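Local coordinates for RagA protein (Porphyromonas gingivalis, PDB 6SLN) that probably imports nutrients as a TonB-dependent receptor, a plugged beta-barrel channel of the bacterial outer membrane, at residues V264-Y276 / E285-H297. Numbering follows the deposited sequence.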
loop_
_atom_site.group_PDB
_atom_site.type_symbol
_atom_site.label_atom_id
_atom_site.label_comp_id
_atom_site.label_asym_id
_atom_site.label_seq_id
_atom_site.Cartn_x
_atom_site.Cartn_y
_atom_site.Cartn_z
ATOM N N VAL A 264 -34.977 -25.676 -31.080
ATOM C CA VAL A 264 -34.171 -24.684 -30.377
ATOM C C VAL A 264 -34.378 -24.808 -28.874
ATOM O O VAL A 264 -33.421 -24.725 -28.093
ATOM C CB VAL A 264 -34.499 -23.273 -30.899
ATOM C CG1 VAL A 264 -33.908 -22.200 -30.019
ATOM C CG2 VAL A 264 -33.967 -23.141 -32.274
ATOM N N LYS A 265 -35.626 -25.045 -28.445
ATOM C CA LYS A 265 -35.894 -25.229 -27.019
ATOM C C LYS A 265 -35.180 -26.459 -26.483
ATOM O O LYS A 265 -34.575 -26.410 -25.404
ATOM C CB LYS A 265 -37.391 -25.338 -26.757
ATOM C CG LYS A 265 -38.196 -24.111 -27.101
ATOM C CD LYS A 265 -39.662 -24.417 -27.065
ATOM C CE LYS A 265 -40.487 -23.211 -26.696
ATOM N NZ LYS A 265 -41.921 -23.510 -26.998
ATOM N N ASP A 266 -35.228 -27.570 -27.224
ATOM C CA ASP A 266 -34.493 -28.756 -26.804
ATOM C C ASP A 266 -33.019 -28.422 -26.617
ATOM O O ASP A 266 -32.432 -28.712 -25.568
ATOM C CB ASP A 266 -34.675 -29.890 -27.814
ATOM C CG ASP A 266 -36.091 -30.457 -27.816
ATOM O OD1 ASP A 266 -36.791 -30.348 -26.788
ATOM O OD2 ASP A 266 -36.516 -31.016 -28.849
ATOM N N MET A 267 -32.426 -27.735 -27.596
ATOM C CA MET A 267 -30.994 -27.463 -27.548
ATOM C C MET A 267 -30.638 -26.532 -26.390
ATOM O O MET A 267 -29.670 -26.790 -25.653
ATOM C CB MET A 267 -30.537 -26.891 -28.888
ATOM C CG MET A 267 -29.096 -26.408 -28.896
ATOM S SD MET A 267 -28.680 -25.514 -30.409
ATOM C CE MET A 267 -29.464 -23.932 -30.109
ATOM N N ILE A 268 -31.411 -25.458 -26.196
ATOM C CA ILE A 268 -31.121 -24.547 -25.089
ATOM C C ILE A 268 -31.415 -25.222 -23.758
ATOM O O ILE A 268 -30.635 -25.091 -22.809
ATOM C CB ILE A 268 -31.890 -23.218 -25.234
ATOM C CG1 ILE A 268 -31.483 -22.505 -26.528
ATOM C CG2 ILE A 268 -31.639 -22.312 -24.032
ATOM C CD1 ILE A 268 -32.288 -21.237 -26.855
ATOM N N LEU A 269 -32.531 -25.967 -23.661
ATOM C CA LEU A 269 -32.825 -26.653 -22.405
ATOM C C LEU A 269 -31.748 -27.679 -22.080
ATOM O O LEU A 269 -31.332 -27.797 -20.925
ATOM C CB LEU A 269 -34.201 -27.319 -22.439
ATOM C CG LEU A 269 -35.343 -26.411 -21.987
ATOM C CD1 LEU A 269 -36.655 -27.008 -22.382
ATOM C CD2 LEU A 269 -35.324 -26.159 -20.512
ATOM N N ALA A 270 -31.263 -28.413 -23.089
ATOM C CA ALA A 270 -30.271 -29.452 -22.825
ATOM C C ALA A 270 -28.945 -28.861 -22.374
ATOM O O ALA A 270 -28.246 -29.449 -21.539
ATOM C CB ALA A 270 -30.060 -30.311 -24.063
ATOM N N GLY A 271 -28.578 -27.708 -22.925
ATOM C CA GLY A 271 -27.324 -27.087 -22.575
ATOM C C GLY A 271 -27.347 -26.392 -21.245
ATOM O O GLY A 271 -26.279 -26.161 -20.662
ATOM N N ALA A 272 -28.539 -26.047 -20.763
ATOM C CA ALA A 272 -28.663 -25.478 -19.429
ATOM C C ALA A 272 -28.581 -26.562 -18.366
ATOM O O ALA A 272 -27.855 -26.417 -17.379
ATOM C CB ALA A 272 -29.972 -24.706 -19.299
ATOM N N GLU A 273 -29.328 -27.656 -18.536
ATOM C CA GLU A 273 -29.266 -28.701 -17.523
ATOM C C GLU A 273 -27.898 -29.374 -17.529
ATOM O O GLU A 273 -27.372 -29.723 -16.469
ATOM C CB GLU A 273 -30.403 -29.714 -17.718
ATOM C CG GLU A 273 -30.230 -30.717 -18.817
ATOM C CD GLU A 273 -29.724 -32.028 -18.291
ATOM O OE1 GLU A 273 -30.287 -32.509 -17.297
ATOM O OE2 GLU A 273 -28.752 -32.565 -18.855
ATOM N N ASP A 274 -27.277 -29.516 -18.698
ATOM C CA ASP A 274 -25.952 -30.123 -18.721
ATOM C C ASP A 274 -24.932 -29.253 -17.991
ATOM O O ASP A 274 -24.084 -29.766 -17.253
ATOM C CB ASP A 274 -25.517 -30.389 -20.157
ATOM C CG ASP A 274 -24.142 -31.016 -20.233
ATOM O OD1 ASP A 274 -23.184 -30.298 -20.586
ATOM O OD2 ASP A 274 -24.010 -32.219 -19.922
ATOM N N LEU A 275 -25.013 -27.935 -18.156
ATOM C CA LEU A 275 -24.083 -27.063 -17.454
ATOM C C LEU A 275 -24.316 -27.108 -15.951
ATOM O O LEU A 275 -23.377 -27.349 -15.182
ATOM C CB LEU A 275 -24.195 -25.631 -17.962
ATOM C CG LEU A 275 -23.159 -24.747 -17.296
ATOM C CD1 LEU A 275 -21.797 -25.335 -17.599
ATOM C CD2 LEU A 275 -23.266 -23.298 -17.777
ATOM N N TYR A 276 -25.558 -26.867 -15.509
ATOM C CA TYR A 276 -25.826 -26.899 -14.077
ATOM C C TYR A 276 -25.448 -28.248 -13.481
ATOM O O TYR A 276 -25.037 -28.319 -12.314
ATOM C CB TYR A 276 -27.293 -26.592 -13.773
ATOM C CG TYR A 276 -27.617 -25.124 -13.753
ATOM C CD1 TYR A 276 -27.069 -24.271 -14.696
ATOM C CD2 TYR A 276 -28.479 -24.587 -12.801
ATOM C CE1 TYR A 276 -27.383 -22.912 -14.721
ATOM C CE2 TYR A 276 -28.780 -23.226 -12.794
ATOM C CZ TYR A 276 -28.229 -22.398 -13.769
ATOM O OH TYR A 276 -28.516 -21.053 -13.817
ATOM N N GLU A 285 -30.479 -28.801 -7.898
ATOM C CA GLU A 285 -31.478 -27.739 -7.945
ATOM C C GLU A 285 -32.055 -27.516 -9.336
ATOM O O GLU A 285 -33.203 -27.076 -9.451
ATOM C CB GLU A 285 -30.901 -26.418 -7.432
ATOM C CG GLU A 285 -30.254 -26.508 -6.079
ATOM C CD GLU A 285 -31.061 -27.329 -5.087
ATOM O OE1 GLU A 285 -32.291 -27.130 -4.993
ATOM O OE2 GLU A 285 -30.455 -28.175 -4.391
ATOM N N TYR A 286 -31.304 -27.808 -10.394
ATOM C CA TYR A 286 -31.879 -27.698 -11.724
ATOM C C TYR A 286 -33.001 -28.714 -11.902
ATOM O O TYR A 286 -32.779 -29.925 -11.806
ATOM C CB TYR A 286 -30.829 -27.901 -12.804
ATOM C CG TYR A 286 -31.397 -27.616 -14.170
ATOM C CD1 TYR A 286 -32.185 -28.556 -14.831
ATOM C CD2 TYR A 286 -31.170 -26.407 -14.789
ATOM C CE1 TYR A 286 -32.724 -28.288 -16.054
ATOM C CE2 TYR A 286 -31.692 -26.135 -16.029
ATOM C CZ TYR A 286 -32.463 -27.072 -16.653
ATOM O OH TYR A 286 -32.986 -26.773 -17.880
ATOM N N GLY A 287 -34.183 -28.217 -12.227
ATOM C CA GLY A 287 -35.340 -29.035 -12.421
ATOM C C GLY A 287 -36.218 -29.139 -11.197
ATOM O O GLY A 287 -37.371 -29.573 -11.315
ATOM N N LYS A 288 -35.692 -28.766 -10.027
ATOM C CA LYS A 288 -36.480 -28.683 -8.803
ATOM C C LYS A 288 -36.688 -27.218 -8.433
ATOM O O LYS A 288 -37.804 -26.718 -8.547
ATOM C CB LYS A 288 -35.823 -29.478 -7.665
ATOM C CG LYS A 288 -36.595 -29.447 -6.316
ATOM C CD LYS A 288 -35.899 -30.223 -5.161
ATOM C CE LYS A 288 -34.692 -29.478 -4.592
ATOM N NZ LYS A 288 -34.989 -28.695 -3.353
ATOM N N THR A 289 -35.641 -26.501 -8.019
ATOM C CA THR A 289 -35.798 -25.110 -7.602
ATOM C C THR A 289 -35.308 -24.090 -8.623
ATOM O O THR A 289 -35.705 -22.921 -8.532
ATOM C CB THR A 289 -35.027 -24.828 -6.317
ATOM O OG1 THR A 289 -33.678 -25.281 -6.465
ATOM C CG2 THR A 289 -35.639 -25.538 -5.172
ATOM N N LEU A 290 -34.413 -24.477 -9.536
ATOM C CA LEU A 290 -33.810 -23.567 -10.508
ATOM C C LEU A 290 -34.275 -23.923 -11.906
ATOM O O LEU A 290 -33.947 -25.007 -12.414
ATOM C CB LEU A 290 -32.288 -23.633 -10.454
ATOM C CG LEU A 290 -31.755 -22.962 -9.196
ATOM C CD1 LEU A 290 -30.257 -22.972 -9.213
ATOM C CD2 LEU A 290 -32.306 -21.542 -9.038
ATOM N N PHE A 291 -35.019 -23.013 -12.541
ATOM C CA PHE A 291 -35.366 -23.159 -13.952
ATOM C C PHE A 291 -34.789 -21.961 -14.699
ATOM O O PHE A 291 -35.501 -20.994 -14.999
ATOM C CB PHE A 291 -36.881 -23.316 -14.129
ATOM C CG PHE A 291 -37.406 -24.599 -13.573
ATOM C CD1 PHE A 291 -37.464 -25.744 -14.360
ATOM C CD2 PHE A 291 -37.774 -24.691 -12.245
ATOM C CE1 PHE A 291 -37.923 -26.957 -13.840
ATOM C CE2 PHE A 291 -38.226 -25.883 -11.720
ATOM C CZ PHE A 291 -38.312 -27.020 -12.524
ATOM N N PRO A 292 -33.487 -21.979 -15.002
ATOM C CA PRO A 292 -32.872 -20.814 -15.661
ATOM C C PRO A 292 -33.336 -20.611 -17.095
ATOM O O PRO A 292 -33.256 -19.487 -17.618
ATOM C CB PRO A 292 -31.377 -21.138 -15.607
ATOM C CG PRO A 292 -31.329 -22.604 -15.631
ATOM C CD PRO A 292 -32.525 -23.080 -14.837
ATOM N N VAL A 293 -33.805 -21.662 -17.755
ATOM C CA VAL A 293 -34.385 -21.562 -19.086
ATOM C C VAL A 293 -35.864 -21.883 -18.955
ATOM O O VAL A 293 -36.231 -22.982 -18.531
ATOM C CB VAL A 293 -33.697 -22.506 -20.081
ATOM C CG1 VAL A 293 -34.458 -22.513 -21.407
ATOM C CG2 VAL A 293 -32.270 -22.091 -20.270
ATOM N N ASP A 294 -36.706 -20.919 -19.322
ATOM C CA ASP A 294 -38.158 -21.021 -19.177
ATOM C C ASP A 294 -38.806 -20.310 -20.367
ATOM O O ASP A 294 -38.844 -19.079 -20.437
ATOM C CB ASP A 294 -38.615 -20.427 -17.846
ATOM C CG ASP A 294 -40.115 -20.485 -17.667
ATOM O OD1 ASP A 294 -40.811 -21.086 -18.513
ATOM O OD2 ASP A 294 -40.600 -19.914 -16.677
ATOM N N PHE A 295 -39.342 -21.091 -21.292
ATOM C CA PHE A 295 -40.058 -20.543 -22.436
ATOM C C PHE A 295 -41.532 -20.267 -22.160
ATOM O O PHE A 295 -42.200 -19.664 -23.009
ATOM C CB PHE A 295 -39.902 -21.499 -23.612
ATOM C CG PHE A 295 -38.482 -21.640 -24.055
ATOM C CD1 PHE A 295 -37.787 -20.532 -24.536
ATOM C CD2 PHE A 295 -37.836 -22.850 -23.981
ATOM C CE1 PHE A 295 -36.473 -20.638 -24.926
ATOM C CE2 PHE A 295 -36.524 -22.969 -24.371
ATOM C CZ PHE A 295 -35.835 -21.860 -24.845
ATOM N N ASN A 296 -42.043 -20.653 -20.991
ATOM C CA ASN A 296 -43.476 -20.598 -20.725
ATOM C C ASN A 296 -43.871 -19.389 -19.909
ATOM O O ASN A 296 -45.041 -18.998 -19.926
ATOM C CB ASN A 296 -43.918 -21.872 -20.009
ATOM C CG ASN A 296 -43.567 -23.102 -20.799
ATOM O OD1 ASN A 296 -43.847 -23.176 -21.998
ATOM N ND2 ASN A 296 -42.913 -24.054 -20.155
ATOM N N HIS A 297 -42.927 -18.813 -19.194
ATOM C CA HIS A 297 -43.071 -17.542 -18.519
ATOM C C HIS A 297 -41.881 -16.748 -19.009
ATOM O O HIS A 297 -40.948 -17.314 -19.581
ATOM C CB HIS A 297 -43.060 -17.728 -16.969
ATOM C CG HIS A 297 -43.192 -16.461 -16.172
ATOM N ND1 HIS A 297 -42.140 -15.923 -15.456
ATOM C CD2 HIS A 297 -44.256 -15.652 -15.942
ATOM C CE1 HIS A 297 -42.548 -14.831 -14.832
ATOM N NE2 HIS A 297 -43.825 -14.641 -15.114
#
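Lys265 lays its extended aliphatic chain over one face of the Phe295 ring, a CH-pi contact with CG 3.7 Å from the ring centroid. With CG anti to its own carbonyl carbon (chi1 -63°), the chain runs across that face, opposite in direction to the Phe295 side chain; a lysine suits this half-exposed place because its methylenes pack while the ammonium lies beyond them. One turn on, branched Ile268 serves two neighbours: CD1 meets the ring edge at Phe295 CZ, and CG2 packs 3.8 Å from Val293 CG2. Leu269 leans its CD2 on Val293 CG1 (3.9 Å) and also reaches the hydroxyl end of Tyr286. The small methyl of Ala272 points at the loop and packs against Val293 CG2. Glu273 CA stands 3.6 Å above the Tyr286 ring, over its centre; a glutamate suits this exposed place because its carboxylate end leads away. Tyr276 ends the helix: Tyr286, edge toward face with planes at 72°, and Pro292 CG, 4.0 Å from the centroid, approach the same face of its ring, while Leu290 CD1 touches the edge. Helix 242-252 adds Leu246 against Lys265 and Phe295. No hydrogen bond or salt bridge joins the segments, so apolar, CH-pi and aromatic packing folds the long insertion between barrel strands 218-230 and 309-322 onto itself, joining helix 261-276 to the irregular chain after helix 280-283.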